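Local coordinates for MccF (Escherichia coli, PDB 4IIY), which confers self-immunity to microcin C7 and is probably a serine hydrolase of the peptidase S66 (LD-carboxypeptidase) family, at residues I161-S171 and H340-V349; F283-F292 and V318-I328. The protein carries 1 engineered substitution. All blocks are in the same frame, centred on the assembly; numbering follows the deposited sequence.

Interaction 1. Residues I161-S171 and H340-V349; sequences ITFYGPALIPS and HPMLTLPLGV
Y164 and L345 exchange two backbone hydrogen bonds, Y164 N to L345 O (2.8 Å) and L345 N to Y164 O (2.9 Å), which defines them as an antiparallel hydrogen-bonded pair. Two residues further along, L347 N reaches T162 O at 2.9 Å with an N-H...O angle of 179°. Water 1 bridges T162 N and L347 O; a second water joins S171 O to H340 ND1, in the imidazole plane.

Packing differs on the two faces of this ladder. On one, F163 CE1 lies 3.7 Å from P346 CB, and I161 CG2 meets the same proline carbon. On the other, the extended M342 chain crosses the Y164 side chain at about a right angle, its CE 3.9 Å from Y164 CD2; CG anti to the backbone N (chi1 -173°) sends SD to within 3.6 Å of G165 C.

The Y164 OH is hydrogen-bonded to E270, the predicted charge-relay residue, and to the backbone N of A145, the engineered residue at the predicted nucleophile position. P170 touches the bound glutamylsulfamoyl inosine. Within this chain strand 345-347 is an outermost strand of the six-stranded sheet, beside strand 162-164, with helix 148-158 against Y164 and helix 178-191 against F163.

Interaction 2. Residues F283-F292 and V318-I328; sequences FSMLKLNRVF and VLTEVLDGKQI
Two helix C-terminal ends of the LD-carboxypeptidase C-terminal domain pack here: the axes of 283-288 and 318-323 come within 9.7 Å, at 28°, and V322 enters as a knob into the hole formed by F283, S284, K287 and F292. Its CG1 lies 3.8 Å from K287 CB, while CG2 faces S284 OG.

L319 CD1 sits over one face of the F283 ring, 4.2 Å from the centroid and 14° off the normal, a CH-pi contact. A second covers F292, with L323 CD2 3.8 Å from that centroid; both methyls are offset toward the rim, L323 CD2 lying further from its ring normal.

F292 follows the Schellman motif that ends helix 276-288, with R290 at C-prime: R290 N bonds K287 O and V291 N bonds L286 O. N289 ND2 also returns to M285 O.

The K287 chain is extended until chi4 (71°) bends it, and NZ donates to V322 O (3.0 Å) close to the line of the carbonyl bond. Water 3 links NZ to L323 O and water 4 links it to D324 OD2, 4.5 Å from NZ and so beyond a salt bridge. D324 OD1 instead pairs with K95 of the second subunit, and S284 OG bonds S124 of that subunit.

After four strands of the six-stranded sheet and their helices, the chain reaches strand 162-164 and the short helix 168-172, the first half of interaction 1. It then passes through the strands and helices of the C-terminal half before residues 340-349 return to close a loop of 168 intervening residues. Interaction 2 is contained wholly within that loop and closes a much smaller one, of 25 residues including strand 297-301; the two nest and do not cross. The long closure adds a strand from late in the chain to the six-stranded sheet, whereas the short one joins two helices of the C-terminal half. Their nearest atoms are about 13 Å apart, hence no direct contact.

Interaction 1. Residues I161-S171 and H340-V349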
loop_
_atom_site.group_PDB
_atom_site.type_symbol
_atom_site.label_atom_id
_atom_site.label_comp_id
_atom_site.label_asym_id
_atom_site.label_seq_id
_atom_site.Cartn_x
_atom_site.Cartn_y
_atom_site.Cartn_z
ATOM N N ILE B 161 -14.310 16.766 -13.205
ATOM C CA ILE B 161 -12.910 17.155 -13.139
ATOM C C ILE B 161 -12.635 17.759 -11.766
ATOM O O ILE B 161 -13.153 18.830 -11.424
ATOM C CB ILE B 161 -12.547 18.139 -14.261
ATOM C CG1 ILE B 161 -12.839 17.500 -15.629
ATOM C CG2 ILE B 161 -11.094 18.584 -14.126
ATOM C CD1 ILE B 161 -12.185 16.142 -15.839
ATOM N N THR B 162 -11.870 17.013 -10.968
ATOM C CA THR B 162 -11.432 17.419 -9.633
ATOM C C THR B 162 -9.960 17.852 -9.687
ATOM O O THR B 162 -9.313 17.738 -10.732
ATOM C CB THR B 162 -11.602 16.274 -8.613
ATOM O OG1 THR B 162 -10.718 15.191 -8.939
ATOM C CG2 THR B 162 -13.037 15.784 -8.590
ATOM N N PHE B 163 -9.441 18.363 -8.568
ATOM C CA PHE B 163 -8.152 19.053 -8.564
ATOM C C PHE B 163 -7.169 18.521 -7.539
ATOM O O PHE B 163 -7.499 18.403 -6.357
ATOM C CB PHE B 163 -8.376 20.551 -8.332
ATOM C CG PHE B 163 -9.155 21.206 -9.433
ATOM C CD1 PHE B 163 -8.508 21.867 -10.458
ATOM C CD2 PHE B 163 -10.537 21.097 -9.476
ATOM C CE1 PHE B 163 -9.239 22.437 -11.502
ATOM C CE2 PHE B 163 -11.269 21.658 -10.517
ATOM C CZ PHE B 163 -10.616 22.328 -11.527
ATOM N N TYR B 164 -5.962 18.206 -8.011
ATOM C CA TYR B 164 -4.846 17.889 -7.135
ATOM C C TYR B 164 -4.230 19.220 -6.752
ATOM O O TYR B 164 -3.669 19.909 -7.605
ATOM C CB TYR B 164 -3.804 17.005 -7.837
ATOM C CG TYR B 164 -3.084 16.114 -6.848
ATOM C CD1 TYR B 164 -3.742 15.022 -6.295
ATOM C CD2 TYR B 164 -1.782 16.382 -6.423
ATOM C CE1 TYR B 164 -3.139 14.211 -5.379
ATOM C CE2 TYR B 164 -1.151 15.560 -5.491
ATOM C CZ TYR B 164 -1.849 14.474 -4.975
ATOM O OH TYR B 164 -1.301 13.630 -4.024
ATOM N N GLY B 165 -4.345 19.612 -5.493
ATOM C CA GLY B 165 -3.914 20.935 -5.100
ATOM C C GLY B 165 -4.062 21.144 -3.613
ATOM O O GLY B 165 -4.238 20.185 -2.858
ATOM N N PRO B 166 -3.989 22.410 -3.180
ATOM C CA PRO B 166 -3.923 22.741 -1.755
ATOM C C PRO B 166 -4.997 22.132 -0.866
ATOM O O PRO B 166 -6.181 22.092 -1.216
ATOM C CB PRO B 166 -4.090 24.264 -1.749
ATOM C CG PRO B 166 -3.502 24.705 -3.035
ATOM C CD PRO B 166 -3.690 23.579 -4.025
ATOM N N ALA B 167 -4.546 21.682 0.302
ATOM C CA ALA B 167 -5.394 21.395 1.451
ATOM C C ALA B 167 -5.176 22.514 2.466
ATOM O O ALA B 167 -4.072 23.052 2.601
ATOM C CB ALA B 167 -5.055 20.033 2.049
ATOM N N LEU B 168 -6.228 22.871 3.185
ATOM C CA LEU B 168 -6.220 24.072 4.000
ATOM C C LEU B 168 -5.050 24.142 4.979
ATOM O O LEU B 168 -4.342 25.157 5.039
ATOM C CB LEU B 168 -7.554 24.178 4.728
ATOM C CG LEU B 168 -7.729 25.340 5.711
ATOM C CD1 LEU B 168 -7.616 26.671 5.015
ATOM C CD2 LEU B 168 -9.065 25.203 6.449
ATOM N N ILE B 169 -4.844 23.070 5.727
ATOM C CA ILE B 169 -3.863 23.082 6.806
ATOM C C ILE B 169 -2.409 23.014 6.306
ATOM O O ILE B 169 -1.627 23.937 6.548
ATOM C CB ILE B 169 -4.203 22.028 7.898
ATOM C CG1 ILE B 169 -5.575 22.340 8.511
ATOM C CG2 ILE B 169 -3.108 21.976 8.958
ATOM C CD1 ILE B 169 -6.059 21.304 9.517
ATOM N N PRO B 170 -2.027 21.949 5.585
ATOM C CA PRO B 170 -0.622 21.912 5.163
ATOM C C PRO B 170 -0.296 22.996 4.141
ATOM O O PRO B 170 0.792 23.560 4.178
ATOM C CB PRO B 170 -0.472 20.514 4.540
ATOM C CG PRO B 170 -1.854 20.131 4.125
ATOM C CD PRO B 170 -2.764 20.745 5.167
ATOM N N SER B 171 -1.220 23.299 3.238
ATOM C CA SER B 171 -0.868 24.191 2.139
ATOM C C SER B 171 -1.005 25.668 2.492
ATOM O O SER B 171 -0.108 26.467 2.231
ATOM C CB SER B 171 -1.710 23.880 0.899
ATOM O OG SER B 171 -1.663 22.503 0.564
ATOM N N HIS B 340 6.744 22.243 -0.886
ATOM C CA HIS B 340 6.267 23.627 -0.979
ATOM C C HIS B 340 7.168 24.413 -1.919
ATOM O O HIS B 340 8.393 24.270 -1.870
ATOM C CB HIS B 340 6.272 24.302 0.397
ATOM C CG HIS B 340 5.296 23.702 1.355
ATOM N ND1 HIS B 340 3.973 24.088 1.417
ATOM C CD2 HIS B 340 5.446 22.717 2.274
ATOM C CE1 HIS B 340 3.355 23.372 2.338
ATOM N NE2 HIS B 340 4.223 22.534 2.872
ATOM N N PRO B 341 6.585 25.262 -2.771
ATOM C CA PRO B 341 5.151 25.517 -2.943
ATOM C C PRO B 341 4.499 24.445 -3.812
ATOM O O PRO B 341 5.181 23.619 -4.421
ATOM C CB PRO B 341 5.138 26.865 -3.663
ATOM C CG PRO B 341 6.360 26.807 -4.530
ATOM C CD PRO B 341 7.398 26.045 -3.720
ATOM N N MET B 342 3.175 24.471 -3.856
ATOM C CA MET B 342 2.411 23.474 -4.580
ATOM C C MET B 342 1.544 24.140 -5.642
ATOM O O MET B 342 0.833 25.101 -5.348
ATOM C CB MET B 342 1.521 22.719 -3.597
ATOM C CG MET B 342 0.809 21.546 -4.222
ATOM S SD MET B 342 -0.528 20.928 -3.179
ATOM C CE MET B 342 -0.827 19.421 -4.104
ATOM N N LEU B 343 1.615 23.633 -6.867
ATOM C CA LEU B 343 0.762 24.092 -7.956
ATOM C C LEU B 343 -0.562 23.324 -7.925
ATOM O O LEU B 343 -0.643 22.236 -7.352
ATOM C CB LEU B 343 1.461 23.853 -9.296
ATOM C CG LEU B 343 2.855 24.487 -9.411
ATOM C CD1 LEU B 343 3.572 24.012 -10.669
ATOM C CD2 LEU B 343 2.770 26.007 -9.386
ATOM N N THR B 344 -1.590 23.891 -8.543
ATOM C CA THR B 344 -2.910 23.272 -8.648
ATOM C C THR B 344 -3.060 22.620 -10.027
ATOM O O THR B 344 -2.786 23.271 -11.050
ATOM C CB THR B 344 -4.011 24.322 -8.411
ATOM O OG1 THR B 344 -3.983 24.737 -7.041
ATOM C CG2 THR B 344 -5.384 23.751 -8.721
ATOM N N LEU B 345 -3.499 21.358 -10.059
ATOM C CA LEU B 345 -3.575 20.572 -11.293
ATOM C C LEU B 345 -4.945 19.910 -11.461
ATOM O O LEU B 345 -5.349 19.091 -10.632
ATOM C CB LEU B 345 -2.514 19.471 -11.252
ATOM C CG LEU B 345 -2.450 18.520 -12.444
ATOM C CD1 LEU B 345 -1.917 19.234 -13.672
ATOM C CD2 LEU B 345 -1.584 17.310 -12.115
ATOM N N PRO B 346 -5.673 20.239 -12.537
ATOM C CA PRO B 346 -6.906 19.485 -12.799
ATOM C C PRO B 346 -6.552 18.062 -13.236
ATOM O O PRO B 346 -5.615 17.867 -14.020
ATOM C CB PRO B 346 -7.552 20.262 -13.952
ATOM C CG PRO B 346 -6.394 20.889 -14.675
ATOM C CD PRO B 346 -5.391 21.237 -13.585
ATOM N N LEU B 347 -7.281 17.080 -12.724
ATOM C CA LEU B 347 -7.097 15.685 -13.110
ATOM C C LEU B 347 -8.191 15.226 -14.070
ATOM O O LEU B 347 -9.366 15.537 -13.875
ATOM C CB LEU B 347 -7.126 14.791 -11.873
ATOM C CG LEU B 347 -6.055 15.057 -10.817
ATOM C CD1 LEU B 347 -6.360 14.274 -9.555
ATOM C CD2 LEU B 347 -4.696 14.691 -11.353
ATOM N N GLY B 348 -7.797 14.478 -15.100
ATOM C CA GLY B 348 -8.753 13.920 -16.042
ATOM C C GLY B 348 -8.962 14.731 -17.304
ATOM O O GLY B 348 -9.863 14.430 -18.089
ATOM N N VAL B 349 -8.139 15.756 -17.504
ATOM C CA VAL B 349 -8.149 16.540 -18.741
ATOM C C VAL B 349 -6.787 16.463 -19.417
ATOM O O VAL B 349 -5.800 16.048 -18.803
ATOM C CB VAL B 349 -8.506 18.028 -18.499
ATOM C CG1 VAL B 349 -9.917 18.160 -17.942
ATOM C CG2 VAL B 349 -7.483 18.709 -17.574
HETATM O O HOH W 1 -10.752 14.393 -11.750
HETATM O O HOH W 2 2.273 26.195 0.500
#

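Interaction 2. Residues F283-F292 and V318-I328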
loop_
_atom_site.group_PDB
_atom_site.type_symbol
_atom_site.label_atom_id
_atom_site.label_comp_id
_atom_site.label_asym_id
_atom_site.label_seq_id
_atom_site.Cartn_x
_atom_site.Cartn_y
_atom_site.Cartn_z
ATOM N N PHE B 283 6.351 1.294 -7.910
ATOM C CA PHE B 283 6.633 1.351 -9.340
ATOM C C PHE B 283 6.433 -0.038 -9.963
ATOM O O PHE B 283 5.871 -0.161 -11.060
ATOM C CB PHE B 283 8.062 1.837 -9.611
ATOM C CG PHE B 283 8.302 3.314 -9.361
ATOM C CD1 PHE B 283 7.260 4.220 -9.242
ATOM C CD2 PHE B 283 9.605 3.785 -9.268
ATOM C CE1 PHE B 283 7.525 5.578 -9.025
ATOM C CE2 PHE B 283 9.881 5.122 -9.069
ATOM C CZ PHE B 283 8.842 6.024 -8.955
ATOM N N SER B 284 6.884 -1.093 -9.284
ATOM C CA SER B 284 6.655 -2.442 -9.802
ATOM C C SER B 284 5.166 -2.808 -9.850
ATOM O O SER B 284 4.739 -3.483 -10.778
ATOM C CB SER B 284 7.476 -3.489 -9.051
ATOM O OG SER B 284 8.816 -3.472 -9.543
ATOM N N MET B 285 4.375 -2.339 -8.882
ATOM C CA MET B 285 2.926 -2.530 -8.943
ATOM C C MET B 285 2.365 -1.993 -10.259
ATOM O O MET B 285 1.603 -2.667 -10.953
ATOM C CB MET B 285 2.252 -1.855 -7.747
ATOM C CG MET B 285 0.740 -2.097 -7.623
ATOM S SD MET B 285 -0.304 -1.053 -8.681
ATOM C CE MET B 285 -0.005 0.545 -7.933
ATOM N N LEU B 286 2.759 -0.776 -10.614
ATOM C CA LEU B 286 2.312 -0.180 -11.876
ATOM C C LEU B 286 2.744 -1.029 -13.073
ATOM O O LEU B 286 1.968 -1.263 -14.000
ATOM C CB LEU B 286 2.844 1.247 -12.022
ATOM C CG LEU B 286 2.340 2.260 -10.995
ATOM C CD1 LEU B 286 3.145 3.554 -11.109
ATOM C CD2 LEU B 286 0.847 2.498 -11.182
ATOM N N LYS B 287 3.992 -1.478 -13.051
ATOM C CA LYS B 287 4.497 -2.306 -14.133
ATOM C C LYS B 287 3.661 -3.575 -14.289
ATOM O O LYS B 287 3.257 -3.931 -15.404
ATOM C CB LYS B 287 5.966 -2.661 -13.899
ATOM C CG LYS B 287 6.595 -3.490 -15.036
ATOM C CD LYS B 287 7.932 -4.083 -14.612
ATOM C CE LYS B 287 8.539 -4.967 -15.701
ATOM N NZ LYS B 287 9.028 -4.170 -16.853
ATOM N N LEU B 288 3.396 -4.259 -13.174
ATOM C CA LEU B 288 2.648 -5.518 -13.226
ATOM C C LEU B 288 1.258 -5.289 -13.796
ATOM O O LEU B 288 0.672 -6.171 -14.431
ATOM C CB LEU B 288 2.529 -6.160 -11.845
ATOM C CG LEU B 288 3.832 -6.504 -11.128
ATOM C CD1 LEU B 288 3.537 -7.193 -9.807
ATOM C CD2 LEU B 288 4.751 -7.364 -11.991
ATOM N N ASN B 289 0.727 -4.095 -13.557
ATOM C CA ASN B 289 -0.603 -3.734 -14.019
ATOM C C ASN B 289 -0.659 -3.217 -15.461
ATOM O O ASN B 289 -1.703 -2.763 -15.923
ATOM C CB ASN B 289 -1.222 -2.730 -13.055
ATOM C CG ASN B 289 -1.912 -3.414 -11.898
ATOM O OD1 ASN B 289 -3.104 -3.723 -11.977
ATOM N ND2 ASN B 289 -1.169 -3.706 -10.847
ATOM N N ARG B 290 0.459 -3.326 -16.165
ATOM C CA ARG B 290 0.571 -2.942 -17.580
ATOM C C ARG B 290 0.418 -1.448 -17.815
ATOM O O ARG B 290 0.204 -1.006 -18.954
ATOM C CB ARG B 290 -0.410 -3.733 -18.462
ATOM C CG ARG B 290 -0.265 -5.246 -18.340
ATOM C CD ARG B 290 -1.240 -5.956 -19.269
ATOM N NE ARG B 290 -1.120 -7.410 -19.199
ATOM C CZ ARG B 290 -0.303 -8.132 -19.958
ATOM N NH1 ARG B 290 0.477 -7.536 -20.851
ATOM N NH2 ARG B 290 -0.264 -9.453 -19.826
ATOM N N VAL B 291 0.541 -0.655 -16.757
ATOM C CA VAL B 291 0.410 0.778 -16.897
ATOM C C VAL B 291 1.469 1.340 -17.856
ATOM O O VAL B 291 1.184 2.245 -18.650
ATOM C CB VAL B 291 0.494 1.468 -15.526
ATOM C CG1 VAL B 291 0.529 2.978 -15.688
ATOM C CG2 VAL B 291 -0.685 1.040 -14.646
ATOM N N PHE B 292 2.679 0.795 -17.800
ATOM C CA PHE B 292 3.776 1.306 -18.620
ATOM C C PHE B 292 3.681 0.840 -20.079
ATOM O O PHE B 292 4.455 1.290 -20.925
ATOM C CB PHE B 292 5.136 0.967 -17.997
ATOM C CG PHE B 292 5.317 1.514 -16.599
ATOM C CD1 PHE B 292 4.870 2.785 -16.265
ATOM C CD2 PHE B 292 5.917 0.744 -15.612
ATOM C CE1 PHE B 292 5.028 3.283 -14.977
ATOM C CE2 PHE B 292 6.081 1.243 -14.325
ATOM C CZ PHE B 292 5.637 2.507 -14.012
ATOM N N VAL B 318 15.193 4.437 -9.963
ATOM C CA VAL B 318 14.436 3.226 -9.638
ATOM C C VAL B 318 13.398 2.946 -10.731
ATOM O O VAL B 318 13.256 1.824 -11.203
ATOM C CB VAL B 318 13.752 3.332 -8.250
ATOM C CG1 VAL B 318 13.025 2.039 -7.911
ATOM C CG2 VAL B 318 14.786 3.663 -7.173
ATOM N N LEU B 319 12.685 3.983 -11.150
ATOM C CA LEU B 319 11.721 3.842 -12.234
ATOM C C LEU B 319 12.390 3.280 -13.483
ATOM O O LEU B 319 11.853 2.398 -14.148
ATOM C CB LEU B 319 11.072 5.190 -12.545
ATOM C CG LEU B 319 10.057 5.202 -13.688
ATOM C CD1 LEU B 319 8.865 4.315 -13.379
ATOM C CD2 LEU B 319 9.606 6.628 -13.957
ATOM N N THR B 320 13.571 3.790 -13.811
ATOM C CA THR B 320 14.298 3.335 -14.995
ATOM C C THR B 320 14.597 1.833 -14.920
ATOM O O THR B 320 14.446 1.105 -15.901
ATOM C CB THR B 320 15.580 4.171 -15.204
ATOM O OG1 THR B 320 15.206 5.528 -15.476
ATOM C CG2 THR B 320 16.408 3.639 -16.369
ATOM N N GLU B 321 15.017 1.352 -13.753
ATOM C CA GLU B 321 15.246 -0.088 -13.632
ATOM C C GLU B 321 13.944 -0.858 -13.849
ATOM O O GLU B 321 13.903 -1.842 -14.589
ATOM C CB GLU B 321 15.841 -0.476 -12.277
ATOM C CG GLU B 321 16.207 -1.955 -12.240
ATOM C CD GLU B 321 16.606 -2.494 -10.862
ATOM O OE1 GLU B 321 16.538 -1.755 -9.858
ATOM O OE2 GLU B 321 16.973 -3.687 -10.793
ATOM N N VAL B 322 12.876 -0.420 -13.189
ATOM C CA VAL B 322 11.591 -1.103 -13.300
ATOM C C VAL B 322 11.087 -1.129 -14.747
ATOM O O VAL B 322 10.512 -2.120 -15.200
ATOM C CB VAL B 322 10.561 -0.470 -12.349
ATOM C CG1 VAL B 322 9.149 -0.996 -12.623
ATOM C CG2 VAL B 322 10.966 -0.719 -10.896
ATOM N N LEU B 323 11.294 -0.038 -15.472
ATOM C CA LEU B 323 10.829 0.051 -16.857
ATOM C C LEU B 323 11.459 -0.986 -17.791
ATOM O O LEU B 323 10.876 -1.330 -18.820
ATOM C CB LEU B 323 11.033 1.464 -17.405
ATOM C CG LEU B 323 10.015 2.497 -16.929
ATOM C CD1 LEU B 323 10.439 3.879 -17.367
ATOM C CD2 LEU B 323 8.613 2.181 -17.437
ATOM N N ASP B 324 12.646 -1.472 -17.441
ATOM C CA ASP B 324 13.272 -2.563 -18.189
ATOM C C ASP B 324 13.340 -2.274 -19.687
ATOM O O ASP B 324 12.982 -3.117 -20.510
ATOM C CB ASP B 324 12.529 -3.884 -17.934
ATOM C CG ASP B 324 13.280 -5.099 -18.477
ATOM O OD1 ASP B 324 14.521 -5.030 -18.589
ATOM O OD2 ASP B 324 12.622 -6.114 -18.795
ATOM N N GLY B 325 13.790 -1.073 -20.031
ATOM C CA GLY B 325 14.015 -0.712 -21.421
ATOM C C GLY B 325 12.840 -0.039 -22.105
ATOM O O GLY B 325 12.972 0.465 -23.221
ATOM N N LYS B 326 11.678 -0.027 -21.461
ATOM C CA LYS B 326 10.527 0.660 -22.031
ATOM C C LYS B 326 10.785 2.164 -22.023
ATOM O O LYS B 326 10.982 2.765 -20.968
ATOM C CB LYS B 326 9.251 0.328 -21.253
ATOM C CG LYS B 326 7.977 0.880 -21.871
ATOM C CD LYS B 326 7.648 0.166 -23.169
ATOM C CE LYS B 326 6.335 0.663 -23.750
ATOM N NZ LYS B 326 5.981 -0.066 -25.000
ATOM N N GLN B 327 10.811 2.770 -23.204
ATOM C CA GLN B 327 11.125 4.186 -23.320
ATOM C C GLN B 327 9.856 5.010 -23.164
ATOM O O GLN B 327 8.982 4.985 -24.026
ATOM C CB GLN B 327 11.790 4.479 -24.669
ATOM C CG GLN B 327 13.063 3.688 -24.914
ATOM C CD GLN B 327 14.170 4.057 -23.952
ATOM O OE1 GLN B 327 14.708 3.202 -23.248
ATOM N NE2 GLN B 327 14.528 5.336 -23.924
ATOM N N ILE B 328 9.752 5.712 -22.040
ATOM C CA ILE B 328 8.633 6.603 -21.772
ATOM C C ILE B 328 9.238 7.915 -21.307
ATOM O O ILE B 328 10.065 7.929 -20.394
ATOM C CB ILE B 328 7.715 6.065 -20.654
ATOM C CG1 ILE B 328 7.191 4.672 -21.013
ATOM C CG2 ILE B 328 6.569 7.027 -20.393
ATOM C CD1 ILE B 328 6.228 4.097 -19.987
HETATM O O HOH W 3 8.050 -1.651 -18.292
HETATM O O HOH W 4 10.089 -6.155 -18.689
#